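Local coordinates for hemolysin (Xylella fastidiosa, PDB 2OAI), which may bind flavin adenine dinucleotide as a membrane protein, and is represented by its CorC_HlyC transporter-associated domain, which binds calcium ions, at residues Ile22-Leu31 / Asn46-Cys54. Residues are numbered along the deposited sequence; the frame is centred on the assembly and turned at random. Where two conformers were deposited one is given.
With EDO (1,2-ethanediol), chain E.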
ATOM      1  N   ILE A  22       0.980  -4.478   6.082  1.00 46.23           N
ATOM      2  CA  ILE A  22       2.088  -5.032   6.879  1.00 46.26           C
ATOM      3  C   ILE A  22       3.454  -4.701   6.260  1.00 46.49           C
ATOM      4  O   ILE A  22       3.635  -4.785   5.050  1.00 47.33           O
ATOM      5  CB  ILE A  22       1.954  -6.550   7.042  1.00 46.28           C
ATOM      6  CG1 ILE A  22       0.559  -6.904   7.622  1.00 46.60           C
ATOM      7  CG2 ILE A  22       3.103  -7.089   7.957  1.00 47.04           C
ATOM      8  CD1 ILE A  22       0.375  -8.397   7.958  1.00 47.32           C
ATOM      9  N   ASP A  23       4.396  -4.295   7.104  1.00 46.14           N
ATOM     10  CA  ASP A  23       5.769  -3.969   6.663  1.00 46.78           C
ATOM     11  C   ASP A  23       6.459  -5.262   6.183  1.00 47.07           C
ATOM     12  O   ASP A  23       6.265  -6.339   6.783  1.00 46.85           O
ATOM     13  CB  ASP A  23       6.536  -3.365   7.850  1.00 47.30           C
ATOM     14  CG  ASP A  23       7.823  -2.730   7.427  1.00 48.93           C
ATOM     15  OD1 ASP A  23       8.782  -3.469   7.137  1.00 54.25           O
ATOM     16  OD2 ASP A  23       7.884  -1.486   7.373  1.00 50.61           O
ATOM     17  N   GLY A  24       7.219  -5.191   5.083  1.00 46.72           N
ATOM     18  CA  GLY A  24       7.949  -6.379   4.613  1.00 46.43           C
ATOM     19  C   GLY A  24       8.891  -6.994   5.634  1.00 47.25           C
ATOM     20  O   GLY A  24       9.222  -8.174   5.533  1.00 47.85           O
ATOM     21  N   THR A  25       9.352  -6.220   6.620  1.00 47.09           N
ATOM     22  CA  THR A  25      10.288  -6.770   7.612  1.00 46.76           C
ATOM     23  C   THR A  25       9.640  -7.595   8.734  1.00 47.12           C
ATOM     24  O   THR A  25      10.350  -8.121   9.614  1.00 46.05           O
ATOM     25  CB  THR A  25      11.136  -5.662   8.267  1.00 46.90           C
ATOM     26  OG1 THR A  25      10.266  -4.795   9.002  1.00 48.14           O
ATOM     27  CG2 THR A  25      11.904  -4.892   7.214  1.00 48.15           C
ATOM     28  N   LEU A  26       8.318  -7.737   8.726  1.00 46.97           N
ATOM     29  CA  LEU A  26       7.674  -8.458   9.833  1.00 47.86           C
ATOM     30  C   LEU A  26       8.195  -9.912   9.843  1.00 48.22           C
ATOM     31  O   LEU A  26       8.139 -10.572   8.805  1.00 48.73           O
ATOM     32  CB  LEU A  26       6.140  -8.437   9.697  1.00 47.52           C
ATOM     33  CG  LEU A  26       5.407  -9.041  10.915  1.00 50.02           C
ATOM     34  CD1 LEU A  26       5.533  -8.107  12.117  1.00 52.23           C
ATOM     35  CD2 LEU A  26       3.967  -9.354  10.589  1.00 50.86           C
ATOM     36  N   PRO A  27       8.704 -10.405  10.985  1.00 49.95           N
ATOM     37  CA  PRO A  27       9.188 -11.797  10.947  1.00 50.48           C
ATOM     38  C   PRO A  27       8.034 -12.777  10.688  1.00 51.11           C
ATOM     39  O   PRO A  27       6.915 -12.523  11.131  1.00 50.69           O
ATOM     40  CB  PRO A  27       9.774 -12.032  12.349  1.00 51.35           C
ATOM     41  CG  PRO A  27       9.934 -10.657  12.955  1.00 51.78           C
ATOM     42  CD  PRO A  27       8.873  -9.787  12.309  1.00 50.17           C
ATOM     43  N   ILE A  28       8.310 -13.883   9.986  1.00 51.18           N
ATOM     44  CA  ILE A  28       7.281 -14.893   9.662  1.00 51.92           C
ATOM     45  C   ILE A  28       6.651 -15.496  10.931  1.00 51.81           C
ATOM     46  O   ILE A  28       5.459 -15.802  10.955  1.00 51.45           O
ATOM     47  CB  ILE A  28       7.861 -16.020   8.744  1.00 52.42           C
ATOM     48  CG1 ILE A  28       8.176 -15.476   7.348  1.00 52.40           C
ATOM     49  CG2 ILE A  28       6.928 -17.270   8.675  1.00 53.52           C
ATOM     50  CD1 ILE A  28       6.988 -14.959   6.526  1.00 52.21           C
ATOM     51  N   GLU A  29       7.438 -15.641  11.991  1.00 52.47           N
ATOM     52  CA  GLU A  29       6.916 -16.179  13.249  1.00 54.11           C
ATOM     53  C   GLU A  29       5.800 -15.295  13.758  1.00 53.38           C
ATOM     54  O   GLU A  29       4.755 -15.781  14.205  1.00 52.89           O
ATOM     55  CB  GLU A  29       7.988 -16.215  14.322  1.00 55.27           C
ATOM     56  CG  GLU A  29       9.099 -17.165  14.071  1.00 60.63           C
ATOM     57  CD  GLU A  29       9.885 -17.422  15.340  1.00 66.85           C
ATOM     58  OE1 GLU A  29      10.724 -16.561  15.703  1.00 70.21           O
ATOM     59  OE2 GLU A  29       9.649 -18.472  15.982  1.00 69.24           O
ATOM     60  N   GLU A  30       6.043 -13.991  13.698  1.00 52.44           N
ATOM     61  CA  GLU A  30       5.084 -13.020  14.181  0.50 52.21           C
ATOM     62  C   GLU A  30       3.889 -12.946  13.240  1.00 51.90           C
ATOM     63  O   GLU A  30       2.758 -12.796  13.680  1.00 51.68           O
ATOM     64  CB  GLU A  30       5.745 -11.642  14.332  0.50 52.76           C
ATOM     65  CG  GLU A  30       5.986 -11.213  15.781  0.50 54.12           C
ATOM     66  CD  GLU A  30       4.682 -10.848  16.504  0.50 57.36           C
ATOM     67  OE1 GLU A  30       3.644 -10.649  15.830  0.50 58.74           O
ATOM     68  OE2 GLU A  30       4.694 -10.757  17.749  0.50 59.44           O
ATOM     69  N   LEU A  31       4.144 -13.055  11.942  1.00 50.64           N
ATOM     70  CA  LEU A  31       3.072 -13.101  10.954  1.00 50.38           C
ATOM     71  C   LEU A  31       2.142 -14.301  11.224  1.00 50.26           C
ATOM     72  O   LEU A  31       0.912 -14.160  11.192  1.00 48.68           O
ATOM     73  CB  LEU A  31       3.655 -13.170   9.540  1.00 49.77           C
ATOM     74  CG  LEU A  31       2.649 -13.152   8.381  1.00 51.63           C
ATOM     75  CD1 LEU A  31       1.822 -11.858   8.308  1.00 52.30           C
ATOM     76  CD2 LEU A  31       3.352 -13.427   7.034  1.00 53.00           C
ATOM     77  N   ASN A  46      14.570 -20.429   3.691  1.00 67.21           N
ATOM     78  CA  ASN A  46      15.419 -19.450   3.028  1.00 65.71           C
ATOM     79  C   ASN A  46      14.886 -18.047   3.295  1.00 63.54           C
ATOM     80  O   ASN A  46      15.309 -17.072   2.648  1.00 63.24           O
ATOM     81  CB  ASN A  46      15.531 -19.726   1.518  1.00 66.81           C
ATOM     82  CG  ASN A  46      14.176 -19.863   0.839  1.00 69.29           C
ATOM     83  OD1 ASN A  46      13.325 -20.647   1.281  1.00 73.52           O
ATOM     84  ND2 ASN A  46      13.976 -19.120  -0.255  1.00 69.72           N
ATOM     85  N   TYR A  47      13.959 -17.956   4.252  1.00 60.37           N
ATOM     86  CA  TYR A  47      13.396 -16.671   4.654  1.00 57.56           C
ATOM     87  C   TYR A  47      12.891 -16.647   6.088  1.00 55.62           C
ATOM     88  O   TYR A  47      12.489 -17.688   6.639  1.00 55.63           O
ATOM     89  CB  TYR A  47      12.281 -16.255   3.698  1.00 57.62           C
ATOM     90  CG  TYR A  47      11.099 -17.185   3.666  1.00 57.22           C
ATOM     91  CD1 TYR A  47      10.090 -17.086   4.633  1.00 57.37           C
ATOM     92  CD2 TYR A  47      10.961 -18.141   2.651  1.00 57.47           C
ATOM     93  CE1 TYR A  47       8.983 -17.933   4.610  1.00 58.14           C
ATOM     94  CE2 TYR A  47       9.849 -18.998   2.613  1.00 58.06           C
ATOM     95  CZ  TYR A  47       8.864 -18.870   3.598  1.00 58.74           C
ATOM     96  OH  TYR A  47       7.762 -19.695   3.603  1.00 60.26           O
ATOM     97  N   HIS A  48      12.942 -15.473   6.702  1.00 52.59           N
ATOM     98  CA  HIS A  48      12.429 -15.320   8.050  1.00 51.48           C
ATOM     99  C   HIS A  48      11.513 -14.107   8.172  1.00 49.85           C
ATOM    100  O   HIS A  48      11.003 -13.838   9.254  1.00 48.63           O
ATOM    101  CB  HIS A  48      13.559 -15.270   9.085  1.00 51.83           C
ATOM    102  CG  HIS A  48      14.389 -14.029   9.003  1.00 53.73           C
ATOM    103  ND1 HIS A  48      15.354 -13.840   8.033  1.00 58.07           N
ATOM    104  CD2 HIS A  48      14.383 -12.899   9.754  1.00 55.73           C
ATOM    105  CE1 HIS A  48      15.903 -12.645   8.185  1.00 57.70           C
ATOM    106  NE2 HIS A  48      15.330 -12.054   9.221  1.00 58.63           N
ATOM    107  N   THR A  49      11.322 -13.382   7.076  1.00 49.04           N
ATOM    108  CA  THR A  49      10.440 -12.220   7.073  1.00 48.52           C
ATOM    109  C   THR A  49       9.420 -12.322   5.933  1.00 48.05           C
ATOM    110  O   THR A  49       9.595 -13.095   4.971  1.00 47.63           O
ATOM    111  CB  THR A  49      11.195 -10.869   6.874  1.00 47.67           C
ATOM    112  OG1 THR A  49      11.685 -10.786   5.525  1.00 49.54           O
ATOM    113  CG2 THR A  49      12.332 -10.688   7.870  1.00 49.23           C
ATOM    114  N   LEU A  50       8.370 -11.517   6.045  1.00 47.65           N
ATOM    115  CA  LEU A  50       7.363 -11.413   4.984  1.00 47.77           C
ATOM    116  C   LEU A  50       7.947 -11.043   3.612  1.00 47.86           C
ATOM    117  O   LEU A  50       7.611 -11.694   2.603  1.00 48.38           O
ATOM    118  CB  LEU A  50       6.250 -10.443   5.420  1.00 47.73           C
ATOM    119  CG  LEU A  50       5.083 -10.159   4.453  1.00 48.30           C
ATOM    120  CD1 LEU A  50       4.440 -11.464   3.935  1.00 48.59           C
ATOM    121  CD2 LEU A  50       4.055  -9.292   5.175  1.00 47.89           C
ATOM    122  N   ALA A  51       8.830 -10.035   3.540  1.00 47.57           N
ATOM    123  CA  ALA A  51       9.429  -9.690   2.242  1.00 48.00           C
ATOM    124  C   ALA A  51      10.225 -10.885   1.699  1.00 48.76           C
ATOM    125  O   ALA A  51      10.175 -11.195   0.506  1.00 48.25           O
ATOM    126  CB  ALA A  51      10.340  -8.458   2.371  1.00 47.72           C
ATOM    127  N   GLY A  52      10.981 -11.534   2.589  1.00 48.10           N
ATOM    128  CA  GLY A  52      11.786 -12.711   2.232  1.00 50.02           C
ATOM    129  C   GLY A  52      10.916 -13.812   1.637  1.00 50.32           C
ATOM    130  O   GLY A  52      11.303 -14.442   0.640  1.00 49.61           O
HETATM  131  N   MSE A  53       9.738 -14.014   2.228  1.00 50.61           N
HETATM  132  CA  MSE A  53       8.829 -15.026   1.747  1.00 52.90           C
HETATM  133  C   MSE A  53       8.331 -14.681   0.344  1.00 51.22           C
HETATM  134  O   MSE A  53       8.208 -15.567  -0.508  1.00 50.67           O
HETATM  135  CB  MSE A  53       7.644 -15.196   2.683  1.00 52.07           C
HETATM  136  CG  MSE A  53       6.692 -16.204   2.134  1.00 55.29           C
HETATM  137 SE   MSE A  53       5.386 -16.833   3.423  0.80 61.80          SE
HETATM  138  CE  MSE A  53       4.331 -15.387   3.522  1.00 49.67           C
ATOM    139  N   CYS A  54       8.046 -13.398   0.118  1.00 50.56           N
ATOM    140  CA  CYS A  54       7.672 -12.945  -1.218  1.00 50.51           C
ATOM    141  C   CYS A  54       8.748 -13.224  -2.266  1.00 50.86           C
ATOM    142  O   CYS A  54       8.437 -13.729  -3.345  1.00 50.82           O
ATOM    143  CB  CYS A  54       7.337 -11.461  -1.217  1.00 50.14           C
ATOM    144  SG  CYS A  54       5.857 -11.103  -0.247  1.00 52.62           S
TER
HETATM  145  C1  EDO E 202      10.288  -2.813   4.306  1.00 30.83           C
HETATM  146  O1  EDO E 202      10.038  -2.000   5.428  1.00 34.53           O
HETATM  147  C2  EDO E 202      10.357  -4.300   4.564  1.00 33.41           C
HETATM  148  O2  EDO E 202      10.948  -4.957   3.443  1.00 35.44           O
HETATM  149  O   HOH W   1      10.493 -15.518  11.659  1.00 48.62           O
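His48 O is gripped by several groups: Ile28 N donates to it at 2.8 Å, Pro27 CA makes a CA-H...O contact, and a water donates to it while accepting from Glu29 N. Two further backbone bonds illustrate how the starts of two helices can be tied together. Leu50 N donates to Leu26 O at 2.9 Å, and Ala51 N to Gly24 O at 2.8 Å. Together they link the loop before helix 28-35 to the first turn of helix 50-58, with Pro27 and Thr49, the two N-cap residues, bridged side by side. Thr49 OG1, set between its own N and carbonyl carbon (chi1 70°), accepts from Gly52 N at 3.1 Å, the N-cap bond of helix 50-58.

Beside these backbone bonds the contact is apolar. Leu50 forks: CD2 lies 3.7 Å from Ile22 CG2, and CD1 meets Leu31 CD2 at 3.8 Å, its side chain crossing each neighbour at about a right angle. Ile28 CG1 lies 3.7 Å from Tyr47 CD1, at the ring edge, while Ile28 CD1 reaches Met53 CB and SE. That selenomethionine bends at chi3 (73°), which carries CE toward Leu31.

Near the calcium-binding residue Asp86, which pairs through its backbone with Gly24, Asp23 OD1 holds Thr25 N in an Asx turn. On the inner side, Leu31 and Met53 pack on Trp70 of strand 67-70, and Leu50 and Met53 on Ile75 of strand 73-76, seating both helices on the antiparallel sheet of the transporter-associated (CorC_HlyC) domain.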